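Local coordinates for bacteriocin immunity protein (Pseudomonas aeruginosa, PDB 4UHP), which binds the nuclease domain of the bacteriocin pyocin AP41 and so probably protects the producing cell from its own toxin, at residues E21-K26 with E66-I71. Numbering follows the deposited sequence.
Sequences EFFKNK and ETPEGI
In the four-helix fold of the colicin/pyocin immunity proteins, F23 projects from the loop that follows helix 12-19 onto P68 and I71 in the first turn of helix 68-81. The F23 side chain supplies nearly all of the contact on its side. CG lies anti to the carbonyl carbon (chi1 -65°), a setting that carries the ring across to the helix start.

P68 covers one ring face: its CD is 3.8 Å from the F23 ring centroid and only 15° off the ring normal, which meets the geometry of a CH-pi contact. The neighbouring P68 CG reaches over the rim, 3.6 Å from F23 CD1. I71 comes in at the edge instead, with its CD1 near the ring plane and 3.7 Å from F23 CE1. Face and edge contacts thus come from residues three apart at the start of the helix.

That turn starts at T67, the N-cap, whose OG1 accepts a weak bond from G70 N at 3.3 Å. I71 N donates to T67 O over 2.9 Å, closing the first helical backbone bond. The preceding residue of the loop, F22, packs on M38, L41 and V42 of helix 31-49. P68 and I71 also touch I19 of helix 12-19, and I71 touches V57 and I58 of helix 56-59, so the helix start is packed on both. The partner protein, the pyocin nuclease chain of the complex, also packs an apolar side chain on F23. At the para end of the ring the carbonyl oxygen E66 O lies at the edge, near the ring plane, 3.1 Å from F23 CZ.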
loop_
_atom_site.group_PDB
_atom_site.type_symbol
_atom_site.label_atom_id
_atom_site.label_comp_id
_atom_site.label_asym_id
_atom_site.label_seq_id
_atom_site.Cartn_x
_atom_site.Cartn_y
_atom_site.Cartn_z
ATOM N N GLU D 21 -5.644 -13.372 -3.482
ATOM C CA GLU D 21 -5.602 -12.326 -4.494
ATOM C C GLU D 21 -4.725 -11.154 -4.040
ATOM O O GLU D 21 -4.340 -10.306 -4.844
ATOM C CB GLU D 21 -7.025 -11.855 -4.821
ATOM C CG GLU D 21 -7.163 -11.141 -6.155
ATOM C CD GLU D 21 -8.559 -11.260 -6.750
ATOM O OE1 GLU D 21 -9.338 -12.122 -6.290
ATOM O OE2 GLU D 21 -8.876 -10.487 -7.678
ATOM N N PHE D 22 -4.398 -11.122 -2.751
ATOM C CA PHE D 22 -3.490 -10.112 -2.216
ATOM C C PHE D 22 -2.025 -10.516 -2.386
ATOM O O PHE D 22 -1.125 -9.837 -1.891
ATOM C CB PHE D 22 -3.791 -9.851 -0.738
ATOM C CG PHE D 22 -5.122 -9.201 -0.499
ATOM C CD1 PHE D 22 -5.250 -7.824 -0.527
ATOM C CD2 PHE D 22 -6.247 -9.969 -0.255
ATOM C CE1 PHE D 22 -6.475 -7.225 -0.312
ATOM C CE2 PHE D 22 -7.473 -9.376 -0.040
ATOM C CZ PHE D 22 -7.588 -8.001 -0.069
ATOM N N PHE D 23 -1.792 -11.618 -3.092
ATOM C CA PHE D 23 -0.439 -12.128 -3.293
ATOM C C PHE D 23 -0.173 -12.462 -4.758
ATOM O O PHE D 23 0.976 -12.574 -5.174
ATOM C CB PHE D 23 -0.201 -13.370 -2.429
ATOM C CG PHE D 23 -0.236 -13.096 -0.952
ATOM C CD1 PHE D 23 -1.437 -13.081 -0.263
ATOM C CD2 PHE D 23 0.935 -12.863 -0.250
ATOM C CE1 PHE D 23 -1.473 -12.829 1.099
ATOM C CE2 PHE D 23 0.908 -12.614 1.111
ATOM C CZ PHE D 23 -0.299 -12.595 1.786
ATOM N N LYS D 24 -1.244 -12.631 -5.526
ATOM C CA LYS D 24 -1.144 -12.979 -6.940
ATOM C C LYS D 24 -2.169 -12.201 -7.751
ATOM O O LYS D 24 -3.132 -11.665 -7.201
ATOM C CB LYS D 24 -1.348 -14.483 -7.150
ATOM C CG LYS D 24 -2.796 -14.881 -7.407
ATOM C CD LYS D 24 -2.928 -16.380 -7.628
ATOM C CE LYS D 24 -3.462 -17.078 -6.387
ATOM N NZ LYS D 24 -4.054 -18.409 -6.699
ATOM N N ASN D 25 -1.963 -12.145 -9.062
ATOM C CA ASN D 25 -2.909 -11.474 -9.945
ATOM C C ASN D 25 -3.945 -12.444 -10.498
ATOM O O ASN D 25 -3.877 -12.841 -11.661
ATOM C CB ASN D 25 -2.172 -10.785 -11.095
ATOM C CG ASN D 25 -3.027 -9.749 -11.794
ATOM O OD1 ASN D 25 -4.241 -9.694 -11.598
ATOM N ND2 ASN D 25 -2.397 -8.922 -12.619
ATOM N N LYS D 26 -4.907 -12.818 -9.658
ATOM C CA LYS D 26 -5.967 -13.735 -10.061
ATOM C C LYS D 26 -6.866 -13.139 -11.131
ATOM O O LYS D 26 -7.226 -13.811 -12.096
ATOM C CB LYS D 26 -6.814 -14.139 -8.853
ATOM C CG LYS D 26 -6.405 -15.456 -8.227
ATOM C CD LYS D 26 -7.471 -15.969 -7.279
ATOM C CE LYS D 26 -7.097 -17.321 -6.709
ATOM N NZ LYS D 26 -8.141 -17.816 -5.783
ATOM N N GLU D 66 2.073 -14.384 7.707
ATOM C CA GLU D 66 2.242 -13.533 6.526
ATOM C C GLU D 66 1.582 -14.095 5.272
ATOM O O GLU D 66 1.318 -13.362 4.319
ATOM C CB GLU D 66 3.729 -13.304 6.239
ATOM C CG GLU D 66 4.491 -12.609 7.351
ATOM C CD GLU D 66 5.125 -13.579 8.327
ATOM O OE1 GLU D 66 4.778 -14.780 8.290
ATOM O OE2 GLU D 66 5.980 -13.139 9.124
ATOM N N THR D 67 1.338 -15.397 5.272
ATOM C CA THR D 67 0.800 -16.085 4.103
ATOM C C THR D 67 -0.726 -16.051 4.127
ATOM O O THR D 67 -1.315 -15.775 5.169
ATOM C CB THR D 67 1.287 -17.546 4.051
ATOM O OG1 THR D 67 0.683 -18.287 5.118
ATOM C CG2 THR D 67 2.804 -17.608 4.174
ATOM N N PRO D 68 -1.370 -16.318 2.975
ATOM C CA PRO D 68 -2.835 -16.386 2.927
ATOM C C PRO D 68 -3.427 -17.275 4.019
ATOM O O PRO D 68 -4.419 -16.892 4.636
ATOM C CB PRO D 68 -3.107 -16.972 1.542
ATOM C CG PRO D 68 -1.964 -16.478 0.710
ATOM C CD PRO D 68 -0.770 -16.435 1.629
ATOM N N GLU D 69 -2.811 -18.429 4.257
ATOM C CA GLU D 69 -3.251 -19.348 5.304
ATOM C C GLU D 69 -3.162 -18.710 6.690
ATOM O O GLU D 69 -4.049 -18.895 7.525
ATOM C CB GLU D 69 -2.419 -20.633 5.268
ATOM C CG GLU D 69 -2.584 -21.462 4.001
ATOM C CD GLU D 69 -3.833 -22.327 4.020
ATOM O OE1 GLU D 69 -4.620 -22.224 4.985
ATOM O OE2 GLU D 69 -4.023 -23.118 3.071
ATOM N N GLY D 70 -2.090 -17.959 6.927
ATOM C CA GLY D 70 -1.894 -17.279 8.195
ATOM C C GLY D 70 -2.912 -16.177 8.429
ATOM O O GLY D 70 -3.407 -16.004 9.543
ATOM N N ILE D 71 -3.218 -15.428 7.372
ATOM C CA ILE D 71 -4.225 -14.373 7.432
ATOM C C ILE D 71 -5.594 -14.944 7.800
ATOM O O ILE D 71 -6.285 -14.420 8.676
ATOM C CB ILE D 71 -4.328 -13.624 6.093
ATOM C CG1 ILE D 71 -3.001 -12.928 5.778
ATOM C CG2 ILE D 71 -5.467 -12.620 6.132
ATOM C CD1 ILE D 71 -2.951 -12.274 4.420
#